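Side-chain contacts in uncharacterized protein (Wolinella succinogenes, PDB 3PU6), which probably acts as a hydrogenase maturation protease, an endopeptidase that would activate its target enzyme, although its function has not been established: residues I22-L27 and I108-S113; S46-L51 and P94-Y99; D57-A62 and S98-I103. All coordinates share one frame; numbering follows the deposited sequence.

Contact 1 of 3, residues I22-L27 and I108-S113; sequences IALGRL and IFLGIS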
# COMPACT_ATOMS: atom_id res chain seq x y z
N ILE A 22 5.82 -3.81 2.08
CA ILE A 22 5.99 -5.18 1.65
C ILE A 22 5.63 -6.06 2.82
O ILE A 22 4.95 -7.09 2.68
CB ILE A 22 7.44 -5.51 1.19
CG1 ILE A 22 7.94 -4.53 0.13
CG2 ILE A 22 7.50 -6.92 0.67
CD1 ILE A 22 6.97 -4.32 -0.96
N ALA A 23 6.09 -5.67 4.00
CA ALA A 23 5.75 -6.42 5.20
C ALA A 23 4.22 -6.50 5.38
O ALA A 23 3.65 -7.58 5.56
CB ALA A 23 6.41 -5.79 6.39
N LEU A 24 3.55 -5.36 5.29
CA LEU A 24 2.10 -5.32 5.40
C LEU A 24 1.45 -6.27 4.42
O LEU A 24 0.46 -6.91 4.73
CB LEU A 24 1.59 -3.91 5.17
CG LEU A 24 0.08 -3.75 5.10
CD1 LEU A 24 -0.55 -3.99 6.47
CD2 LEU A 24 -0.27 -2.39 4.57
N GLY A 25 2.01 -6.35 3.22
CA GLY A 25 1.45 -7.16 2.16
C GLY A 25 1.42 -8.60 2.56
O GLY A 25 0.45 -9.30 2.33
N ARG A 26 2.49 -9.05 3.20
CA ARG A 26 2.57 -10.41 3.66
C ARG A 26 1.55 -10.71 4.74
O ARG A 26 1.10 -11.84 4.88
CB ARG A 26 3.96 -10.71 4.18
CG ARG A 26 5.00 -10.69 3.10
CD ARG A 26 6.36 -11.11 3.61
NE ARG A 26 7.30 -11.26 2.50
CZ ARG A 26 8.23 -10.37 2.16
NH1 ARG A 26 8.37 -9.25 2.86
NH2 ARG A 26 9.02 -10.60 1.12
N LEU A 27 1.20 -9.69 5.53
CA LEU A 27 0.24 -9.89 6.62
C LEU A 27 -1.16 -10.10 6.06
O LEU A 27 -1.87 -11.00 6.49
CB LEU A 27 0.25 -8.72 7.60
CG LEU A 27 1.58 -8.48 8.33
CD1 LEU A 27 1.50 -7.22 9.21
CD2 LEU A 27 1.97 -9.70 9.13
N ILE A 108 -7.66 3.71 -2.93
CA ILE A 108 -7.34 4.21 -1.62
C ILE A 108 -5.84 4.21 -1.39
O ILE A 108 -5.19 3.21 -1.64
CB ILE A 108 -8.04 3.35 -0.54
CG1 ILE A 108 -9.56 3.58 -0.61
CG2 ILE A 108 -7.48 3.65 0.84
CD1 ILE A 108 -10.36 2.37 -0.29
N PHE A 109 -5.30 5.34 -0.93
CA PHE A 109 -3.89 5.42 -0.53
C PHE A 109 -3.69 5.12 0.95
O PHE A 109 -4.46 5.58 1.78
CB PHE A 109 -3.23 6.77 -0.89
CG PHE A 109 -1.76 6.85 -0.52
CD1 PHE A 109 -0.80 6.21 -1.29
CD2 PHE A 109 -1.36 7.52 0.62
CE1 PHE A 109 0.55 6.25 -0.91
CE2 PHE A 109 -0.01 7.57 0.99
CZ PHE A 109 0.94 6.93 0.24
N LEU A 110 -2.67 4.34 1.27
CA LEU A 110 -2.28 4.07 2.65
C LEU A 110 -0.79 4.33 2.88
O LEU A 110 0.04 3.49 2.55
CB LEU A 110 -2.58 2.62 3.01
CG LEU A 110 -2.52 2.19 4.49
CD1 LEU A 110 -3.13 0.82 4.65
CD2 LEU A 110 -1.11 2.19 5.05
N GLY A 111 -0.46 5.49 3.45
CA GLY A 111 0.92 5.87 3.70
C GLY A 111 1.37 5.53 5.11
O GLY A 111 0.67 5.82 6.07
N ILE A 112 2.53 4.89 5.22
CA ILE A 112 3.08 4.49 6.50
C ILE A 112 4.35 5.26 6.66
O ILE A 112 5.30 5.07 5.90
CB ILE A 112 3.36 2.98 6.56
CG1 ILE A 112 2.09 2.20 6.21
CG2 ILE A 112 3.90 2.55 7.92
CD1 ILE A 112 2.36 0.76 5.78
N SER A 113 4.38 6.17 7.62
CA SER A 113 5.51 7.06 7.73
C SER A 113 6.67 6.32 8.36
O SER A 113 6.46 5.53 9.29
CB SER A 113 5.15 8.35 8.48
OG SER A 113 4.78 8.10 9.82
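Within 22-27, Leu-24 alone reaches 108-113, and it meets two residues on the same face of that strand, Leu-110 and Ile-112. All the touching is between methyl groups. Leu-24 CD2 lies 4.3 Å from Leu-110 CD1, and an equal 4.3 Å separates Leu-24 CD2 from Ile-112 CD1, so a single methyl forms the apex of a triangle whose base runs along the strand. The CG of Leu-24 is trans to its backbone N (chi1 173°), which carries the branch straight off the helix toward the sheet. The backbones stay well apart: the nearest CA atoms, those of Leu-24 and Ile-112, are 9.9 Å from each other. The buried surface is accordingly small, 86 Å² in all, with Leu-24 giving the largest share.

Hydrogen bonding belongs to the two elements separately. In the helix, Arg-26 N bonds to Ile-22 O and Leu-27 N to Ala-23 O; in the strand, the backbone of Leu-110 pairs with Val-61 and Asp-63 of strand 58-66. Arg-26 points its charge away from this contact, its NH1 in a salt bridge with Glu-13 OE2.

Further apolar neighbours pack on the same side chains. Leu-24 also touches Ala-62 of the sheet and Ala-137 and Leu-138 of helix 128-147, while Leu-110 touches Phe-75 on the adjoining strand 73-77.

With all three touching residues buried and no polar atom between them, this contact contributes only dispersion and the exclusion of water to the packing of the helix on the sheet. Nothing directional fixes the pairing; the surrounding side chains probably set where the Leu-24 methyl settles.

Contact 2 of 3, residues S46-L51 and P94-Y99; sequences SEFGKL and PILISY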
# COMPACT_ATOMS: atom_id res chain seq x y z
N SER A 46 5.02 -2.70 -13.04
CA SER A 46 5.08 -4.07 -13.46
C SER A 46 3.77 -4.81 -13.13
O SER A 46 3.56 -5.93 -13.59
CB SER A 46 6.24 -4.78 -12.77
OG SER A 46 5.78 -5.44 -11.60
N GLU A 47 2.90 -4.20 -12.33
CA GLU A 47 1.66 -4.85 -11.91
C GLU A 47 0.40 -4.37 -12.63
O GLU A 47 -0.69 -4.83 -12.33
CB GLU A 47 1.44 -4.71 -10.41
CG GLU A 47 2.57 -5.21 -9.57
CD GLU A 47 2.86 -6.66 -9.81
OE1 GLU A 47 2.03 -7.49 -9.38
OE2 GLU A 47 3.90 -6.97 -10.41
N PHE A 48 0.54 -3.44 -13.57
CA PHE A 48 -0.65 -2.88 -14.20
C PHE A 48 -1.39 -3.90 -15.05
O PHE A 48 -2.61 -3.85 -15.16
CB PHE A 48 -0.31 -1.68 -15.06
CG PHE A 48 0.27 -0.56 -14.30
CD1 PHE A 48 0.19 -0.54 -12.92
CD2 PHE A 48 0.87 0.50 -14.96
CE1 PHE A 48 0.72 0.49 -12.21
CE2 PHE A 48 1.40 1.54 -14.26
CZ PHE A 48 1.32 1.54 -12.88
N GLY A 49 -0.65 -4.81 -15.65
CA GLY A 49 -1.26 -5.76 -16.55
C GLY A 49 -2.29 -6.57 -15.81
O GLY A 49 -3.46 -6.59 -16.19
N LYS A 50 -1.84 -7.24 -14.75
CA LYS A 50 -2.69 -8.01 -13.87
C LYS A 50 -3.86 -7.19 -13.33
O LYS A 50 -4.97 -7.70 -13.14
CB LYS A 50 -1.89 -8.51 -12.67
CG LYS A 50 -0.52 -9.04 -12.98
CD LYS A 50 0.09 -9.59 -11.71
CE LYS A 50 1.25 -10.52 -12.00
NZ LYS A 50 1.66 -11.32 -10.80
N LEU A 51 -3.57 -5.92 -13.06
CA LEU A 51 -4.57 -5.02 -12.56
C LEU A 51 -5.67 -4.73 -13.57
O LEU A 51 -6.84 -4.80 -13.23
CB LEU A 51 -3.93 -3.72 -12.07
CG LEU A 51 -3.23 -3.82 -10.71
CD1 LEU A 51 -2.52 -2.50 -10.37
CD2 LEU A 51 -4.20 -4.23 -9.61
N PRO A 94 2.54 9.81 -7.53
CA PRO A 94 1.53 10.57 -8.27
C PRO A 94 1.09 9.90 -9.56
O PRO A 94 -0.11 9.70 -9.75
CB PRO A 94 2.25 11.89 -8.56
CG PRO A 94 3.24 12.01 -7.46
CD PRO A 94 3.72 10.63 -7.20
N ILE A 95 2.04 9.56 -10.42
CA ILE A 95 1.72 9.01 -11.74
C ILE A 95 1.15 7.59 -11.60
O ILE A 95 0.34 7.13 -12.42
CB ILE A 95 2.98 8.99 -12.63
CG1 ILE A 95 3.91 10.15 -12.25
CG2 ILE A 95 2.59 8.99 -14.12
CD1 ILE A 95 5.13 10.30 -13.12
N LEU A 96 1.59 6.91 -10.56
CA LEU A 96 1.04 5.63 -10.21
C LEU A 96 -0.42 5.77 -9.80
O LEU A 96 -1.32 5.11 -10.34
CB LEU A 96 1.84 5.04 -9.06
CG LEU A 96 1.31 3.67 -8.72
CD1 LEU A 96 1.33 2.81 -9.97
CD2 LEU A 96 2.15 3.05 -7.63
N ILE A 97 -0.64 6.64 -8.83
CA ILE A 97 -1.96 6.86 -8.28
C ILE A 97 -2.99 7.27 -9.32
O ILE A 97 -4.14 6.85 -9.24
CB ILE A 97 -1.92 7.93 -7.19
CG1 ILE A 97 -1.28 7.36 -5.92
CG2 ILE A 97 -3.31 8.43 -6.91
CD1 ILE A 97 -0.93 8.43 -4.90
N SER A 98 -2.61 8.10 -10.29
CA SER A 98 -3.57 8.57 -11.28
C SER A 98 -3.83 7.49 -12.32
O SER A 98 -4.85 7.50 -12.99
CB SER A 98 -3.14 9.88 -11.94
OG SER A 98 -1.80 9.82 -12.38
N TYR A 99 -2.91 6.55 -12.43
CA TYR A 99 -3.15 5.43 -13.31
C TYR A 99 -4.19 4.54 -12.67
O TYR A 99 -5.15 4.12 -13.32
CB TYR A 99 -1.88 4.63 -13.56
CG TYR A 99 -2.21 3.40 -14.34
CD1 TYR A 99 -2.20 2.15 -13.72
CD2 TYR A 99 -2.58 3.48 -15.68
CE1 TYR A 99 -2.53 0.99 -14.44
CE2 TYR A 99 -2.91 2.34 -16.41
CZ TYR A 99 -2.88 1.10 -15.78
OH TYR A 99 -3.21 -0.04 -16.48
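Two aromatic rings from different helices, Phe-48 and Tyr-99, lie face to face near the protein surface. Their centroids are 4.0 Å apart and the planes are tilted by 28°, so the stack is offset and slightly splayed rather than strictly parallel. Tyr-99 CD1 sits over the middle of the Phe-48 ring, whereas Phe-48 CD2 sits nearer the rim of the tyrosine ring. Tyr-99 reaches this place because its CG is trans to the backbone N (chi1 174°), extending the ring across the gap between the helices. Its hydroxyl lies beyond the stack, 3.6 Å from Tyr-99 OH to Phe-48 CB, and makes a weak hydrogen bond with Arg-52 NE on the helix that carries Phe-48.

Leu-96, one turn before Tyr-99, brings CD1 to the edge of the phenylalanine ring, in its plane; the modelled separation is too short to be trusted. With an alanine in place of Phe-48, the ring of Tyr-99 would probably lose its stacking partner on one face, leaving a gap between the helices.

Around the stack, Leu-96 also touches Pro-44, and Leu-51 packs on Phe-38 of strand 35-41. The arrangement is interhelical packing of an alpha/beta fold: helices 48-54 and 94-103, lying over one face of the central sheet, clasped by an aromatic stack.

Contact 3 of 3, residues D57-A62 and S98-I103; sequences DVIVVA and SYLRGI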
# COMPACT_ATOMS: atom_id res chain seq x y z
N ASP A 57 -12.59 -4.00 -7.63
CA ASP A 57 -13.55 -3.02 -7.14
C ASP A 57 -12.81 -2.02 -6.26
O ASP A 57 -13.10 -0.82 -6.27
CB ASP A 57 -14.66 -3.68 -6.31
CG ASP A 57 -15.54 -4.61 -7.13
OD1 ASP A 57 -16.11 -4.15 -8.14
OD2 ASP A 57 -15.68 -5.79 -6.74
N VAL A 58 -11.86 -2.53 -5.50
CA VAL A 58 -11.07 -1.74 -4.58
C VAL A 58 -9.56 -1.97 -4.73
O VAL A 58 -9.08 -3.09 -4.65
CB VAL A 58 -11.44 -2.08 -3.14
CG1 VAL A 58 -10.60 -1.27 -2.18
CG2 VAL A 58 -12.90 -1.84 -2.92
N ILE A 59 -8.82 -0.88 -4.90
CA ILE A 59 -7.36 -0.92 -4.85
C ILE A 59 -6.84 -0.08 -3.68
O ILE A 59 -7.05 1.12 -3.62
CB ILE A 59 -6.70 -0.37 -6.14
CG1 ILE A 59 -7.19 -1.14 -7.36
CG2 ILE A 59 -5.19 -0.42 -6.01
CD1 ILE A 59 -6.79 -0.51 -8.66
N VAL A 60 -6.17 -0.75 -2.76
CA VAL A 60 -5.39 -0.06 -1.77
C VAL A 60 -3.93 -0.14 -2.21
O VAL A 60 -3.40 -1.23 -2.45
CB VAL A 60 -5.54 -0.70 -0.40
CG1 VAL A 60 -4.55 -0.10 0.57
CG2 VAL A 60 -6.95 -0.50 0.11
N VAL A 61 -3.31 1.03 -2.33
CA VAL A 61 -1.89 1.14 -2.66
C VAL A 61 -1.16 1.59 -1.41
O VAL A 61 -1.38 2.68 -0.94
CB VAL A 61 -1.64 2.09 -3.88
CG1 VAL A 61 -2.34 3.42 -3.71
CG2 VAL A 61 -0.16 2.29 -4.12
N ALA A 62 -0.31 0.73 -0.87
CA ALA A 62 0.44 1.04 0.34
C ALA A 62 1.93 1.31 0.08
O ALA A 62 2.56 0.67 -0.76
CB ALA A 62 0.29 -0.07 1.33
N SER A 98 -2.61 8.10 -10.29
CA SER A 98 -3.57 8.57 -11.28
C SER A 98 -3.83 7.49 -12.32
O SER A 98 -4.85 7.50 -12.99
CB SER A 98 -3.14 9.88 -11.94
OG SER A 98 -1.80 9.82 -12.38
N TYR A 99 -2.91 6.55 -12.43
CA TYR A 99 -3.15 5.43 -13.31
C TYR A 99 -4.19 4.54 -12.67
O TYR A 99 -5.15 4.12 -13.32
CB TYR A 99 -1.88 4.63 -13.56
CG TYR A 99 -2.21 3.40 -14.34
CD1 TYR A 99 -2.20 2.15 -13.72
CD2 TYR A 99 -2.58 3.48 -15.68
CE1 TYR A 99 -2.53 0.99 -14.44
CE2 TYR A 99 -2.91 2.34 -16.41
CZ TYR A 99 -2.88 1.10 -15.78
OH TYR A 99 -3.21 -0.04 -16.48
N LEU A 100 -4.00 4.25 -11.38
CA LEU A 100 -4.89 3.35 -10.66
C LEU A 100 -6.32 3.88 -10.62
O LEU A 100 -7.28 3.12 -10.81
CB LEU A 100 -4.37 3.12 -9.24
CG LEU A 100 -2.94 2.62 -9.13
CD1 LEU A 100 -2.48 2.64 -7.69
CD2 LEU A 100 -2.78 1.23 -9.74
N ARG A 101 -6.47 5.18 -10.41
CA ARG A 101 -7.78 5.81 -10.39
C ARG A 101 -8.48 5.58 -11.70
O ARG A 101 -9.71 5.60 -11.77
CB ARG A 101 -7.67 7.30 -10.15
CG ARG A 101 -7.06 7.69 -8.83
CD ARG A 101 -6.83 9.21 -8.78
NE ARG A 101 -7.97 9.96 -8.27
CZ ARG A 101 -8.86 10.59 -9.03
NH1 ARG A 101 -8.76 10.57 -10.35
NH2 ARG A 101 -9.86 11.26 -8.47
N GLY A 102 -7.69 5.37 -12.75
CA GLY A 102 -8.23 5.15 -14.08
C GLY A 102 -8.67 3.72 -14.27
O GLY A 102 -9.61 3.45 -15.00
N ILE A 103 -7.98 2.79 -13.62
CA ILE A 103 -8.43 1.42 -13.59
C ILE A 103 -9.65 1.29 -12.67
O ILE A 103 -10.59 0.55 -12.96
CB ILE A 103 -7.37 0.47 -12.99
CG1 ILE A 103 -6.08 0.48 -13.77
CG2 ILE A 103 -7.89 -0.98 -12.94
CD1 ILE A 103 -5.20 -0.64 -13.29
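This is a buried helix-on-sheet contact, in which helix 94-103 lies over strand 58-66, a central strand of the sheet. The two segments run nearly antiparallel, at 167°, with their axes 9.4 Å apart, a spacing bridged mainly by aliphatic side chains. Ile-59 and Val-61 point from the strand toward the helix, and Leu-100 and Ile-103, three residues apart on one side of the helix, point back.

Leu-100 carries most of the contact on the helix side. Its CG is trans to the carbonyl carbon and beside the backbone N (chi1 -55°), and from there CD1 is directed at Val-61, 3.9 Å from Leu-100 CD1 to Val-61 CB. The same methyl also meets Val-61 CG1, at 4.1 Å, so it rests against the branch point and one arm of the valine. The two side chains approach at a slant. Ile-59 carries most of the contact on the strand side: its terminal methyl lies against both helix residues, with Ile-59 CD1 4.4 Å from Leu-100 CB and likewise 4.4 Å from Ile-103 CG2. The backbone comes slightly nearer, Leu-100 O being 4.2 Å from Ile-59 CD1. No hydrogen bond crosses. At the end of the helix Tyr-99 O instead accepts both Gly-102 N and Ile-103 N.

Arg-101 points away from the strand, bonding through NE to Leu-78 O and making a cation-pi contact with Tyr-84. Leu-100 also touches Thr-107 of strand 106-114, and Ile-59 touches Cys-104 in the turn after the helix. The alternate strand residue Val-60 faces the opposite way, onto Ile-141 and Leu-144 of helix 128-147, so strand 58-66 is packed between a helix on each face of the sheet.

In the fold
Contacts 2 and 3 are close neighbours, their centres about 7 Å apart; they share Ser-98 and Tyr-99 of helix 94-103, and Leu-51 of helix 48-54 packs on Leu-100 and Ile-103. Contact 1 lies about 16 Å from the centre of contact 2 and 14 Å from that of contact 3, on the other face of the sheet. Strands 58-66 and 106-114 are adjacent and parallel, joined by backbone bonds such as Ile-108 N to Ile-59 O, which connect contacts 1 and 3. In sequence come 22-27, 46-51, 57-62, 94-103 and 108-113, so contacts 2 and 3 fall between the halves of contact 1. Together they describe an alpha/beta/alpha sandwich, consistent with the hydrogenase maturation protease family.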